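Local coordinates for protein 3,4-dihydroxy-2-butanone 4-phosphate synthase (PDB 1TKS) that converts D-ribulose 5-phosphate into formate and 3,4-dihydroxy-2-butanone 4-phosphate, a step of riboflavin biosynthesis, at residues Thr6-Glu9 with Glu10-Ala14; Leu132-Val135 with Pro136-Lys140; Met176-Asp179 with Asp180-Phe184; Ile193-Asn196 with Gln197-Tyr201. All coordinates share one frame; numbering follows the deposited sequence.

Contact 1 (Thr6-Glu9 with Glu10-Ala14)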
ATOM      1  N   THR B   6     -24.237   7.578  11.715  1.00  9.65           N
ATOM      2  CA  THR B   6     -25.418   7.112  10.997  1.00  9.02           C
ATOM      3  C   THR B   6     -25.967   5.822  11.606  1.00  9.31           C
ATOM      4  O   THR B   6     -25.207   4.924  11.963  1.00  9.74           O
ATOM      5  CB  THR B   6     -25.068   6.845   9.513  1.00  8.49           C
ATOM      6  OG1 THR B   6     -24.739   8.082   8.868  1.00  9.89           O
ATOM      7  CG2 THR B   6     -26.232   6.192   8.786  1.00  9.46           C
ATOM      8  N   PRO B   7     -27.299   5.722  11.751  1.00  9.56           N
ATOM      9  CA  PRO B   7     -27.912   4.513  12.317  1.00 10.42           C
ATOM     10  C   PRO B   7     -27.497   3.307  11.471  1.00  9.97           C
ATOM     11  O   PRO B   7     -27.454   3.389  10.242  1.00  9.48           O
ATOM     12  CB  PRO B   7     -29.406   4.799  12.207  1.00 11.11           C
ATOM     13  CG  PRO B   7     -29.475   6.283  12.343  1.00 11.85           C
ATOM     14  CD  PRO B   7     -28.320   6.751  11.488  1.00  9.67           C
ATOM     15  N   ILE B   8     -27.211   2.184  12.124  1.00 10.53           N
ATOM     16  CA  ILE B   8     -26.770   0.985  11.416  1.00 10.64           C
ATOM     17  C   ILE B   8     -27.618   0.560  10.220  1.00  9.58           C
ATOM     18  O   ILE B   8     -27.074   0.255   9.162  1.00 10.28           O
ATOM     19  CB  ILE B   8     -26.649  -0.234  12.372  1.00 11.84           C
ATOM     20  CG1 ILE B   8     -25.368  -0.139  13.201  1.00 14.17           C
ATOM     21  CG2 ILE B   8     -26.601  -1.522  11.568  1.00 13.69           C
ATOM     22  CD1 ILE B   8     -25.220   1.117  13.950  1.00 20.43           C
ATOM     23  N   GLU B   9     -28.940   0.541  10.373  1.00 10.08           N
ATOM     24  CA  GLU B   9     -29.781   0.102   9.268  1.00 10.92           C
ATOM     25  C   GLU B   9     -29.666   1.001   8.042  1.00  9.96           C
ATOM     26  O   GLU B   9     -29.677   0.508   6.913  1.00 10.01           O
ATOM     27  CB  GLU B   9     -31.235  -0.064   9.737  1.00 11.15           C
ATOM     28  CG  GLU B   9     -31.342  -1.171  10.798  1.00 12.64           C
ATOM     29  CD  GLU B   9     -32.754  -1.678  11.069  1.00 13.36           C
ATOM     30  OE1 GLU B   9     -32.876  -2.693  11.793  1.00 13.14           O
ATOM     31  OE2 GLU B   9     -33.731  -1.077  10.580  1.00 13.12           O
ATOM     32  N   GLU B  10     -29.528   2.309   8.253  1.00 10.07           N
ATOM     33  CA  GLU B  10     -29.381   3.227   7.130  1.00  9.48           C
ATOM     34  C   GLU B  10     -27.995   3.028   6.513  1.00  9.89           C
ATOM     35  O   GLU B  10     -27.837   3.076   5.292  1.00 10.07           O
ATOM     36  CB  GLU B  10     -29.544   4.685   7.582  1.00  8.57           C
ATOM     37  CG  GLU B  10     -30.880   5.024   8.263  1.00  9.18           C
ATOM     38  CD  GLU B  10     -32.115   4.736   7.411  1.00 11.10           C
ATOM     39  OE1 GLU B  10     -31.984   4.561   6.181  1.00 10.30           O
ATOM     40  OE2 GLU B  10     -33.229   4.699   7.982  1.00 13.53           O
ATOM     41  N   ALA B  11     -26.993   2.793   7.354  1.00  9.14           N
ATOM     42  CA  ALA B  11     -25.635   2.583   6.867  1.00  8.74           C
ATOM     43  C   ALA B  11     -25.529   1.297   6.056  1.00  9.19           C
ATOM     44  O   ALA B  11     -24.806   1.247   5.064  1.00  9.24           O
ATOM     45  CB  ALA B  11     -24.651   2.549   8.035  1.00  9.88           C
ATOM     46  N   LEU B  12     -26.252   0.258   6.470  1.00  9.63           N
ATOM     47  CA  LEU B  12     -26.212  -1.008   5.744  1.00  9.84           C
ATOM     48  C   LEU B  12     -26.798  -0.861   4.346  1.00 11.58           C
ATOM     49  O   LEU B  12     -26.301  -1.462   3.394  1.00 10.91           O
ATOM     50  CB  LEU B  12     -26.968  -2.092   6.508  1.00 11.27           C
ATOM     51  CG  LEU B  12     -26.311  -2.589   7.801  1.00 12.49           C
ATOM     52  CD1 LEU B  12     -27.233  -3.596   8.473  1.00 12.86           C
ATOM     53  CD2 LEU B  12     -24.960  -3.227   7.492  1.00 12.54           C
ATOM     54  N   GLU B  13     -27.855  -0.065   4.218  1.00 10.75           N
ATOM     55  CA  GLU B  13     -28.459   0.134   2.910  1.00 12.35           C
ATOM     56  C   GLU B  13     -27.482   0.849   1.987  1.00 12.22           C
ATOM     57  O   GLU B  13     -27.392   0.526   0.809  1.00 13.61           O
ATOM     58  CB  GLU B  13     -29.761   0.928   3.031  1.00 13.66           C
ATOM     59  CG  GLU B  13     -30.896   0.103   3.607  1.00 15.86           C
ATOM     60  CD  GLU B  13     -31.240  -1.084   2.731  1.00 16.41           C
ATOM     61  OE1 GLU B  13     -31.680  -2.118   3.277  1.00 19.64           O
ATOM     62  OE2 GLU B  13     -31.088  -0.981   1.494  1.00 15.40           O
ATOM     63  N   ALA B  14     -26.744   1.817   2.524  1.00 10.22           N
ATOM     64  CA  ALA B  14     -25.764   2.542   1.724  1.00 10.33           C
ATOM     65  C   ALA B  14     -24.671   1.566   1.292  1.00 10.65           C
ATOM     66  O   ALA B  14     -24.226   1.575   0.144  1.00 10.78           O
ATOM     67  CB  ALA B  14     -25.158   3.682   2.539  1.00  9.72           C
TER
HETATM   68  O   HOH W   1     -30.713  -2.086   6.378  1.00 14.79           O
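The flat carboxylate of E13 is tied to the backbone of E9 through a water. The water donates to E13 OE1 at 3.2 Å. It also donates to E9 O, at 2.8 Å. K16 NZ forms a salt bridge with that same E13 oxygen. The carboxylates of E9 and E10 keep well apart, with OE2 of E9 6.4 Å from OE2 of E10. E9 OE1 is hydrogen-bonded to Y201 OH. The P7 ring meets the E10 side chain only through aliphatic atoms, with P7 CB 4.2 Å from E10 CG. T6 crosses E10 at about a right angle. With T6 OG1 beside the backbone N (chi1 -66°), T6 CG2 is swung opposite that N and reaches E10 CB at 3.8 Å. The backbone bonds start at P7, the residue just before the helix. P7 O accepts a hydrogen bond from A11 N at 3.0 Å, fairly straight (160° at the hydrogen), and also a weak one from E10 N. L12 N follows with a 2.8 Å bond to I8 O. The side chains of this pair lie side by side and point the same way, and I8 CG2 touches L12 CD1 at 3.8 Å. E9 O receives a weak bond from E13 N in addition to the water. I8 packs on helix 195-203, and L12 on helix 145-155. The arrangement is the first turn of an amphipathic helix, with P7 at the N-cap and an apolar face turned into the protein.

Contact 2 (Leu132-Val135 with Pro136-Lys140)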
ATOM      1  N   LEU B 132      -7.078 -10.169   4.228  1.00  9.95           N
ATOM      2  CA  LEU B 132      -7.015 -10.275   5.685  1.00 10.27           C
ATOM      3  C   LEU B 132      -8.003 -11.339   6.137  1.00 10.09           C
ATOM      4  O   LEU B 132      -9.103 -11.429   5.598  1.00 12.33           O
ATOM      5  CB  LEU B 132      -7.379  -8.944   6.341  1.00 10.81           C
ATOM      6  CG  LEU B 132      -6.554  -7.726   5.932  1.00 11.63           C
ATOM      7  CD1 LEU B 132      -6.916  -6.549   6.826  1.00  8.10           C
ATOM      8  CD2 LEU B 132      -5.074  -8.042   6.043  1.00 11.52           C
ATOM      9  N   ARG B 133      -7.613 -12.140   7.125  1.00  8.73           N
ATOM     10  CA  ARG B 133      -8.480 -13.204   7.624  1.00  9.64           C
ATOM     11  C   ARG B 133      -9.296 -12.808   8.850  1.00  9.27           C
ATOM     12  O   ARG B 133      -8.748 -12.621   9.937  1.00 10.15           O
ATOM     13  CB  ARG B 133      -7.647 -14.446   7.951  1.00 10.10           C
ATOM     14  CG  ARG B 133      -6.971 -15.069   6.741  1.00 12.57           C
ATOM     15  CD  ARG B 133      -6.230 -16.344   7.114  1.00 17.43           C
ATOM     16  NE  ARG B 133      -7.175 -17.384   7.515  1.00 25.84           N
ATOM     17  CZ  ARG B 133      -6.846 -18.646   7.772  1.00 26.84           C
ATOM     18  NH1 ARG B 133      -5.584 -19.042   7.675  1.00 29.79           N
ATOM     19  NH2 ARG B 133      -7.784 -19.514   8.123  1.00 30.02           N
ATOM     20  N   ALA B 134     -10.608 -12.690   8.674  1.00  8.80           N
ATOM     21  CA  ALA B 134     -11.495 -12.331   9.778  1.00  9.20           C
ATOM     22  C   ALA B 134     -11.809 -13.588  10.589  1.00 10.57           C
ATOM     23  O   ALA B 134     -12.151 -14.627  10.026  1.00 12.19           O
ATOM     24  CB  ALA B 134     -12.780 -11.720   9.235  1.00 10.32           C
ATOM     25  N   VAL B 135     -11.701 -13.492  11.911  1.00  9.86           N
ATOM     26  CA  VAL B 135     -11.962 -14.644  12.769  1.00  9.57           C
ATOM     27  C   VAL B 135     -13.436 -15.034  12.813  1.00  9.99           C
ATOM     28  O   VAL B 135     -14.322 -14.191  12.645  1.00  9.95           O
ATOM     29  CB  VAL B 135     -11.476 -14.396  14.225  1.00  8.79           C
ATOM     30  CG1 VAL B 135      -9.998 -14.062  14.227  1.00  9.86           C
ATOM     31  CG2 VAL B 135     -12.279 -13.269  14.880  1.00  8.62           C
ATOM     32  N   PRO B 136     -13.717 -16.333  13.018  1.00 11.27           N
ATOM     33  CA  PRO B 136     -15.098 -16.814  13.091  1.00 11.27           C
ATOM     34  C   PRO B 136     -15.803 -16.090  14.234  1.00 10.57           C
ATOM     35  O   PRO B 136     -15.235 -15.929  15.316  1.00 12.25           O
ATOM     36  CB  PRO B 136     -14.928 -18.300  13.382  1.00 12.22           C
ATOM     37  CG  PRO B 136     -13.660 -18.634  12.680  1.00 11.64           C
ATOM     38  CD  PRO B 136     -12.770 -17.460  13.037  1.00 12.73           C
ATOM     39  N   GLY B 137     -17.039 -15.664  14.002  1.00 10.06           N
ATOM     40  CA  GLY B 137     -17.768 -14.951  15.033  1.00  8.84           C
ATOM     41  C   GLY B 137     -17.682 -13.459  14.779  1.00  9.31           C
ATOM     42  O   GLY B 137     -18.422 -12.675  15.368  1.00 10.16           O
ATOM     43  N   LEU B 138     -16.760 -13.075  13.902  1.00  8.70           N
ATOM     44  CA  LEU B 138     -16.560 -11.680  13.526  1.00 10.20           C
ATOM     45  C   LEU B 138     -16.483 -10.727  14.723  1.00  9.55           C
ATOM     46  O   LEU B 138     -15.724 -10.980  15.656  1.00 10.58           O
ATOM     47  CB  LEU B 138     -17.664 -11.260  12.547  1.00  9.53           C
ATOM     48  CG  LEU B 138     -17.755 -12.154  11.297  1.00 10.24           C
ATOM     49  CD1 LEU B 138     -18.921 -11.702  10.432  1.00 10.35           C
ATOM     50  CD2 LEU B 138     -16.444 -12.103  10.513  1.00 10.63           C
ATOM     51  N   LEU B 139     -17.261  -9.647  14.704  1.00 10.50           N
ATOM     52  CA  LEU B 139     -17.229  -8.665  15.788  1.00 10.29           C
ATOM     53  C   LEU B 139     -17.607  -9.164  17.174  1.00 12.23           C
ATOM     54  O   LEU B 139     -17.339  -8.493  18.170  1.00 13.31           O
ATOM     55  CB  LEU B 139     -18.104  -7.467  15.436  1.00 10.24           C
ATOM     56  CG  LEU B 139     -17.566  -6.611  14.289  1.00  9.16           C
ATOM     57  CD1 LEU B 139     -18.559  -5.506  13.979  1.00 11.15           C
ATOM     58  CD2 LEU B 139     -16.209  -6.026  14.667  1.00  9.72           C
ATOM     59  N   LYS B 140     -18.242 -10.325  17.252  1.00 12.39           N
ATOM     60  CA  LYS B 140     -18.609 -10.860  18.553  1.00 15.79           C
ATOM     61  C   LYS B 140     -17.420 -11.599  19.146  1.00 16.08           C
ATOM     62  O   LYS B 140     -17.430 -11.968  20.318  1.00 17.08           O
ATOM     63  CB  LYS B 140     -19.810 -11.801  18.435  1.00 17.39           C
ATOM     64  CG  LYS B 140     -21.120 -11.077  18.158  1.00 21.99           C
ATOM     65  CD  LYS B 140     -22.327 -11.945  18.479  1.00 24.56           C
ATOM     66  CE  LYS B 140     -22.505 -13.080  17.480  1.00 27.55           C
ATOM     67  NZ  LYS B 140     -22.921 -12.599  16.126  1.00 28.20           N
TER
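V135, P136, G137 and L138 form a type II beta turn, which follows strand 129-134 and leads toward helix 145-155. The turn closes with a hydrogen bond from L138 N to V135 O, 3.0 Å long. It is moderately bent, at 146° about the hydrogen, and L138 N is tilted 30° from the V135 carbonyl plane. The two middle positions suit this turn. The ring of P136 restricts phi at the first of them. G137 takes the second with a positive phi of 99°, where a side chain would press on the carbonyl oxygen before it. The P136 ring also lies against the residue before it, with V135 CB 3.5 Å from P136 CD. V135 CG2 sits between its own N and carbonyl carbon and comes to 3.9 Å from P136 N. The L138 side chain starts away from the strand, but its CD2 returns to it. L138 CD2 reaches A134 CB at 3.9 Å and also comes near V135 O. The same L138 side chain rests on Q151 of helix 145-155, while A134 packs on V150 of that helix. E147 OE2 accepts a hydrogen bond from V135 N. The V135 side chain is also about 4 Å from that of R142. A Pro-Gly pair at the centre is classic for a type II turn, placed here just ahead of R142 to T146, which probably bind the substrate.

Contact 3 (Met176-Asp179 with Asp180-Phe184)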
ATOM      1  N   MET B 176      -6.605  10.540   9.625  1.00  9.15           N
ATOM      2  CA  MET B 176      -7.743  11.364   9.989  1.00 10.08           C
ATOM      3  C   MET B 176      -8.407  10.930  11.281  1.00 10.57           C
ATOM      4  O   MET B 176      -8.817   9.776  11.424  1.00 10.39           O
ATOM      5  CB  MET B 176      -8.797  11.368   8.878  1.00  9.80           C
ATOM      6  CG  MET B 176      -8.387  12.106   7.624  1.00 12.28           C
ATOM      7  SD  MET B 176      -9.806  12.404   6.565  1.00 10.04           S
ATOM      8  CE  MET B 176      -9.019  12.450   4.974  1.00 16.03           C
ATOM      9  N   ARG B 177      -8.509  11.874  12.214  1.00 10.69           N
ATOM     10  CA  ARG B 177      -9.160  11.661  13.507  1.00 11.69           C
ATOM     11  C   ARG B 177     -10.652  11.884  13.265  1.00 10.28           C
ATOM     12  O   ARG B 177     -11.047  12.208  12.148  1.00  8.72           O
ATOM     13  CB  ARG B 177      -8.648  12.681  14.521  1.00 14.00           C
ATOM     14  CG  ARG B 177      -7.144  12.694  14.689  1.00 21.04           C
ATOM     15  CD  ARG B 177      -6.679  11.465  15.448  1.00 19.90           C
ATOM     16  NE  ARG B 177      -5.227  11.431  15.623  1.00 22.03           N
ATOM     17  CZ  ARG B 177      -4.585  10.532  16.363  1.00 22.61           C
ATOM     18  NH1 ARG B 177      -3.264  10.567  16.460  1.00 23.37           N
ATOM     19  NH2 ARG B 177      -5.263   9.598  17.016  1.00 22.30           N
ATOM     20  N   LEU B 178     -11.472  11.756  14.308  1.00 10.27           N
ATOM     21  CA  LEU B 178     -12.917  11.918  14.151  1.00  9.98           C
ATOM     22  C   LEU B 178     -13.333  13.224  13.485  1.00 10.23           C
ATOM     23  O   LEU B 178     -14.121  13.216  12.535  1.00  8.66           O
ATOM     24  CB  LEU B 178     -13.641  11.789  15.498  1.00 10.60           C
ATOM     25  CG  LEU B 178     -15.179  11.838  15.414  1.00 11.36           C
ATOM     26  CD1 LEU B 178     -15.686  10.635  14.614  1.00 10.65           C
ATOM     27  CD2 LEU B 178     -15.786  11.838  16.815  1.00 10.21           C
ATOM     28  N   ASP B 179     -12.815  14.346  13.971  1.00 10.18           N
ATOM     29  CA  ASP B 179     -13.189  15.625  13.392  1.00 10.83           C
ATOM     30  C   ASP B 179     -12.926  15.680  11.896  1.00 10.07           C
ATOM     31  O   ASP B 179     -13.780  16.114  11.123  1.00  9.78           O
ATOM     32  CB  ASP B 179     -12.467  16.770  14.105  1.00 12.72           C
ATOM     33  CG  ASP B 179     -13.122  17.132  15.424  1.00 17.32           C
ATOM     34  OD1 ASP B 179     -14.142  16.503  15.766  1.00 20.04           O
ATOM     35  OD2 ASP B 179     -12.624  18.045  16.114  1.00 18.65           O
ATOM     36  N   ASP B 180     -11.751  15.229  11.479  1.00 10.01           N
ATOM     37  CA  ASP B 180     -11.432  15.243  10.061  1.00  9.86           C
ATOM     38  C   ASP B 180     -12.300  14.243   9.299  1.00  9.91           C
ATOM     39  O   ASP B 180     -12.627  14.467   8.135  1.00 10.18           O
ATOM     40  CB  ASP B 180      -9.946  14.950   9.847  1.00 11.70           C
ATOM     41  CG  ASP B 180      -9.071  16.176  10.074  1.00 12.00           C
ATOM     42  OD1 ASP B 180      -7.836  16.028  10.157  1.00 14.19           O
ATOM     43  OD2 ASP B 180      -9.622  17.296  10.159  1.00 15.08           O
ATOM     44  N   CYS B 181     -12.684  13.150   9.951  1.00  8.77           N
ATOM     45  CA  CYS B 181     -13.531  12.158   9.296  1.00  7.91           C
ATOM     46  C   CYS B 181     -14.924  12.719   9.058  1.00  8.23           C
ATOM     47  O   CYS B 181     -15.543  12.448   8.028  1.00 10.13           O
ATOM     48  CB  CYS B 181     -13.632  10.885  10.139  1.00  9.37           C
ATOM     49  SG  CYS B 181     -12.108   9.900  10.164  1.00  9.84           S
ATOM     50  N   ILE B 182     -15.419  13.482  10.028  1.00  9.43           N
ATOM     51  CA  ILE B 182     -16.734  14.103   9.925  1.00 10.54           C
ATOM     52  C   ILE B 182     -16.702  15.061   8.738  1.00 10.38           C
ATOM     53  O   ILE B 182     -17.624  15.098   7.925  1.00 11.27           O
ATOM     54  CB  ILE B 182     -17.073  14.881  11.220  1.00 10.62           C
ATOM     55  CG1 ILE B 182     -17.245  13.897  12.375  1.00 11.55           C
ATOM     56  CG2 ILE B 182     -18.325  15.724  11.019  1.00 11.21           C
ATOM     57  CD1 ILE B 182     -17.492  14.551  13.718  1.00 10.91           C
ATOM     58  N   GLN B 183     -15.620  15.827   8.639  1.00 11.57           N
ATOM     59  CA  GLN B 183     -15.446  16.772   7.543  1.00 13.51           C
ATOM     60  C   GLN B 183     -15.399  16.036   6.202  1.00 12.07           C
ATOM     61  O   GLN B 183     -16.027  16.456   5.229  1.00 12.94           O
ATOM     62  CB  GLN B 183     -14.156  17.572   7.756  1.00 16.35           C
ATOM     63  CG  GLN B 183     -13.417  17.963   6.488  1.00 26.01           C
ATOM     64  CD  GLN B 183     -14.238  18.838   5.575  1.00 29.75           C
ATOM     65  OE1 GLN B 183     -14.669  19.923   5.960  1.00 33.87           O
ATOM     66  NE2 GLN B 183     -14.459  18.371   4.350  1.00 33.65           N
ATOM     67  N   PHE B 184     -14.656  14.933   6.168  1.00 10.75           N
ATOM     68  CA  PHE B 184     -14.510  14.129   4.955  1.00 10.55           C
ATOM     69  C   PHE B 184     -15.860  13.539   4.551  1.00 10.06           C
ATOM     70  O   PHE B 184     -16.220  13.520   3.371  1.00 10.64           O
ATOM     71  CB  PHE B 184     -13.501  13.001   5.198  1.00  9.40           C
ATOM     72  CG  PHE B 184     -13.109  12.257   3.951  1.00  9.31           C
ATOM     73  CD1 PHE B 184     -12.077  12.723   3.139  1.00  9.94           C
ATOM     74  CD2 PHE B 184     -13.790  11.103   3.575  1.00  8.84           C
ATOM     75  CE1 PHE B 184     -11.732  12.053   1.967  1.00  9.90           C
ATOM     76  CE2 PHE B 184     -13.457  10.424   2.408  1.00  9.61           C
ATOM     77  CZ  PHE B 184     -12.426  10.900   1.600  1.00  8.36           C
TER
HETATM   78  O   HOH W   2      -7.405  14.412  12.123  1.00 13.51           O
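D180 OD1 is reached by two groups. A water donates to D180 OD1 at 2.6 Å, and R169 adds a salt bridge from its NH2. The same water accepts from R177 N at 2.8 Å. The water therefore ties the D180 carboxylate back to the backbone of the residue just before the helix. Both partners would probably favour a negative charge on D180. M176 crosses D180 at about a right angle, with the two CB atoms 3.9 Å apart. Beyond CB the M176 chain runs extended (chi2 -166°) and carries the sulfur toward F184. This is a Met-aromatic contact: M176 SD is 4.9 Å from the F184 ring centroid and 46° off its normal. The methyl CE of M176 also approaches the ring obliquely and touches F184 CD1 at 3.6 Å. The F184 ring is further packed by Y53, edge-to-face, and by H188. The contact spans the start of helix 178-188, with R177 at the N-cap. C181 N donates to R177 O at 2.9 Å, and I182 N donates to L178 O. The C181 sulfur packs against M176 CB, and C181, like F184, touches strand 21-24. One turn apart, L178 and I182 cross obliquely, and L178 CG meets I182 CD1 at 3.9 Å. The R177 side chain leads away from this turn. Its NH2 is hydrogen-bonded to the backbone O of E30, which probably binds magnesium.

Contact 4 (Ile193-Asn196 with Gln197-Tyr201)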
ATOM      1  N   ILE B 193     -19.916   5.426  10.884  1.00  9.16           N
ATOM      2  CA  ILE B 193     -20.412   4.547  11.943  1.00  8.62           C
ATOM      3  C   ILE B 193     -19.226   4.141  12.811  1.00  8.69           C
ATOM      4  O   ILE B 193     -18.081   4.458  12.492  1.00  8.61           O
ATOM      5  CB  ILE B 193     -21.041   3.236  11.385  1.00  8.16           C
ATOM      6  CG1 ILE B 193     -20.016   2.476  10.536  1.00  8.73           C
ATOM      7  CG2 ILE B 193     -22.281   3.548  10.558  1.00  7.51           C
ATOM      8  CD1 ILE B 193     -20.394   1.030  10.265  1.00 11.68           C
ATOM      9  N   ASN B 194     -19.492   3.460  13.919  1.00  8.19           N
ATOM     10  CA  ASN B 194     -18.406   2.974  14.751  1.00  8.70           C
ATOM     11  C   ASN B 194     -18.700   1.528  15.139  1.00  9.66           C
ATOM     12  O   ASN B 194     -19.856   1.098  15.135  1.00  8.75           O
ATOM     13  CB  ASN B 194     -18.154   3.894  15.968  1.00 10.19           C
ATOM     14  CG  ASN B 194     -19.305   3.930  16.954  1.00  9.85           C
ATOM     15  OD1 ASN B 194     -19.498   3.002  17.736  1.00 10.89           O
ATOM     16  ND2 ASN B 194     -20.071   5.019  16.931  1.00  9.38           N
ATOM     17  N   ILE B 195     -17.646   0.771  15.429  1.00  9.70           N
ATOM     18  CA  ILE B 195     -17.786  -0.643  15.762  1.00 11.09           C
ATOM     19  C   ILE B 195     -18.607  -0.912  17.006  1.00 12.25           C
ATOM     20  O   ILE B 195     -19.373  -1.870  17.045  1.00 11.38           O
ATOM     21  CB  ILE B 195     -16.405  -1.308  15.900  1.00 10.77           C
ATOM     22  CG1 ILE B 195     -15.686  -1.249  14.550  1.00 11.60           C
ATOM     23  CG2 ILE B 195     -16.560  -2.751  16.373  1.00 11.58           C
ATOM     24  CD1 ILE B 195     -14.256  -1.754  14.578  1.00 10.97           C
ATOM     25  N   ASN B 196     -18.444  -0.079  18.027  1.00 13.20           N
ATOM     26  CA  ASN B 196     -19.209  -0.250  19.252  1.00 13.91           C
ATOM     27  C   ASN B 196     -20.687  -0.187  18.897  1.00 14.18           C
ATOM     28  O   ASN B 196     -21.500  -0.982  19.371  1.00 12.65           O
ATOM     29  CB  ASN B 196     -18.871   0.862  20.241  1.00 18.56           C
ATOM     30  CG  ASN B 196     -18.069   0.364  21.415  1.00 23.68           C
ATOM     31  OD1 ASN B 196     -16.920  -0.055  21.267  1.00 27.06           O
ATOM     32  ND2 ASN B 196     -18.674   0.396  22.594  1.00 27.75           N
ATOM     33  N   GLN B 197     -21.017   0.777  18.050  1.00 13.60           N
ATOM     34  CA  GLN B 197     -22.379   0.992  17.592  1.00 14.53           C
ATOM     35  C   GLN B 197     -22.881  -0.245  16.846  1.00 13.28           C
ATOM     36  O   GLN B 197     -24.032  -0.654  16.997  1.00 15.36           O
ATOM     37  CB  GLN B 197     -22.397   2.214  16.672  1.00 14.56           C
ATOM     38  CG  GLN B 197     -23.766   2.681  16.252  1.00 12.62           C
ATOM     39  CD  GLN B 197     -23.712   3.621  15.061  1.00 11.58           C
ATOM     40  OE1 GLN B 197     -24.716   4.232  14.697  1.00 13.38           O
ATOM     41  NE2 GLN B 197     -22.540   3.733  14.441  1.00  8.21           N
ATOM     42  N   LEU B 198     -22.001  -0.847  16.048  1.00 11.93           N
ATOM     43  CA  LEU B 198     -22.350  -2.030  15.271  1.00 11.92           C
ATOM     44  C   LEU B 198     -22.507  -3.272  16.154  1.00 12.33           C
ATOM     45  O   LEU B 198     -23.401  -4.089  15.931  1.00 11.78           O
ATOM     46  CB  LEU B 198     -21.285  -2.266  14.197  1.00 13.69           C
ATOM     47  CG  LEU B 198     -21.572  -3.349  13.157  1.00 16.21           C
ATOM     48  CD1 LEU B 198     -22.916  -3.076  12.489  1.00 15.86           C
ATOM     49  CD2 LEU B 198     -20.451  -3.371  12.123  1.00 16.08           C
ATOM     50  N   VAL B 199     -21.641  -3.413  17.155  1.00 11.32           N
ATOM     51  CA  VAL B 199     -21.714  -4.555  18.062  1.00 11.59           C
ATOM     52  C   VAL B 199     -23.024  -4.519  18.843  1.00 13.21           C
ATOM     53  O   VAL B 199     -23.657  -5.552  19.058  1.00 14.74           O
ATOM     54  CB  VAL B 199     -20.525  -4.566  19.056  1.00 10.52           C
ATOM     55  CG1 VAL B 199     -20.751  -5.628  20.135  1.00 11.70           C
ATOM     56  CG2 VAL B 199     -19.231  -4.851  18.309  1.00 10.66           C
ATOM     57  N   GLU B 200     -23.435  -3.326  19.259  1.00 12.48           N
ATOM     58  CA  GLU B 200     -24.679  -3.190  19.998  1.00 15.22           C
ATOM     59  C   GLU B 200     -25.837  -3.651  19.122  1.00 15.64           C
ATOM     60  O   GLU B 200     -26.758  -4.323  19.591  1.00 15.52           O
ATOM     61  CB  GLU B 200     -24.891  -1.734  20.421  1.00 16.40           C
ATOM     62  CG  GLU B 200     -23.987  -1.283  21.559  1.00 22.23           C
ATOM     63  CD  GLU B 200     -24.235   0.157  21.955  1.00 25.48           C
ATOM     64  OE1 GLU B 200     -25.417   0.555  22.047  1.00 29.38           O
ATOM     65  OE2 GLU B 200     -23.253   0.893  22.192  1.00 29.47           O
ATOM     66  N   TYR B 201     -25.779  -3.299  17.841  1.00 15.31           N
ATOM     67  CA  TYR B 201     -26.828  -3.673  16.898  1.00 15.98           C
ATOM     68  C   TYR B 201     -26.988  -5.185  16.750  1.00 16.94           C
ATOM     69  O   TYR B 201     -28.087  -5.717  16.912  1.00 18.22           O
ATOM     70  CB  TYR B 201     -26.544  -3.075  15.519  1.00 15.48           C
ATOM     71  CG  TYR B 201     -27.633  -3.368  14.510  1.00 14.32           C
ATOM     72  CD1 TYR B 201     -28.824  -2.648  14.516  1.00 15.48           C
ATOM     73  CD2 TYR B 201     -27.488  -4.394  13.578  1.00 14.36           C
ATOM     74  CE1 TYR B 201     -29.847  -2.943  13.620  1.00 14.69           C
ATOM     75  CE2 TYR B 201     -28.503  -4.701  12.677  1.00 14.89           C
ATOM     76  CZ  TYR B 201     -29.681  -3.970  12.705  1.00 14.83           C
ATOM     77  OH  TYR B 201     -30.689  -4.274  11.818  1.00 15.47           O
TER
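N194 caps the N-terminus of helix 195-203, with Q197 in its first turn. Strand 191-194 passes straight into the helix here. N194 OD1 accepts a hydrogen bond from Q197 N at 2.7 Å. The donor stands 38° out of the plane of the side-chain carbonyl, so the bond is short but not made on a lone pair. The CG of N194 lies between its own N and carbonyl carbon (chi1 65°), and this brings the amide back over the helix start. N194 O meanwhile accepts from L198 N at 3.0 Å, so both oxygens of N194 bind the first turn. The tightly packed side carries I193, I195 and L198. I193 and L198 lie on L152 of helix 145-155, and I195 touches H145, which probably binds magnesium. N196 is partly exposed but lies beside R143. The solvent side is that of E200. There E200 N donates to N196 O at 3.0 Å, and E200 CG runs past the same oxygen. I195 is also joined to V199, by a 2.7 Å bond from V199 N to I195 O. In this pair I195 CG2 meets V199 CG2 at 3.9 Å.

Overall arrangement
Contacts 1, 3 and 4 are all helix N-terminal turns, and contact 2 is a turn after a strand. Contacts 1 and 4 are the closest neighbours, with centres about 11 Å apart. Their two helices touch, and E9 OE1 lies 2.7 Å from Y201 OH in a probable hydrogen bond. Contact 2 joins contact 4 through L139, whose CD1 is 3.4 Å from L198 CD2. Contact 3 stands apart, its nearest atoms about 7 Å from those of contact 4. Contacts 2, 3 and 4 border the probable substrate and magnesium site. Side chains are about 4 Å apart in V135-R142 and R177-E30, and about 3 Å in N196-R143 and I195-H145.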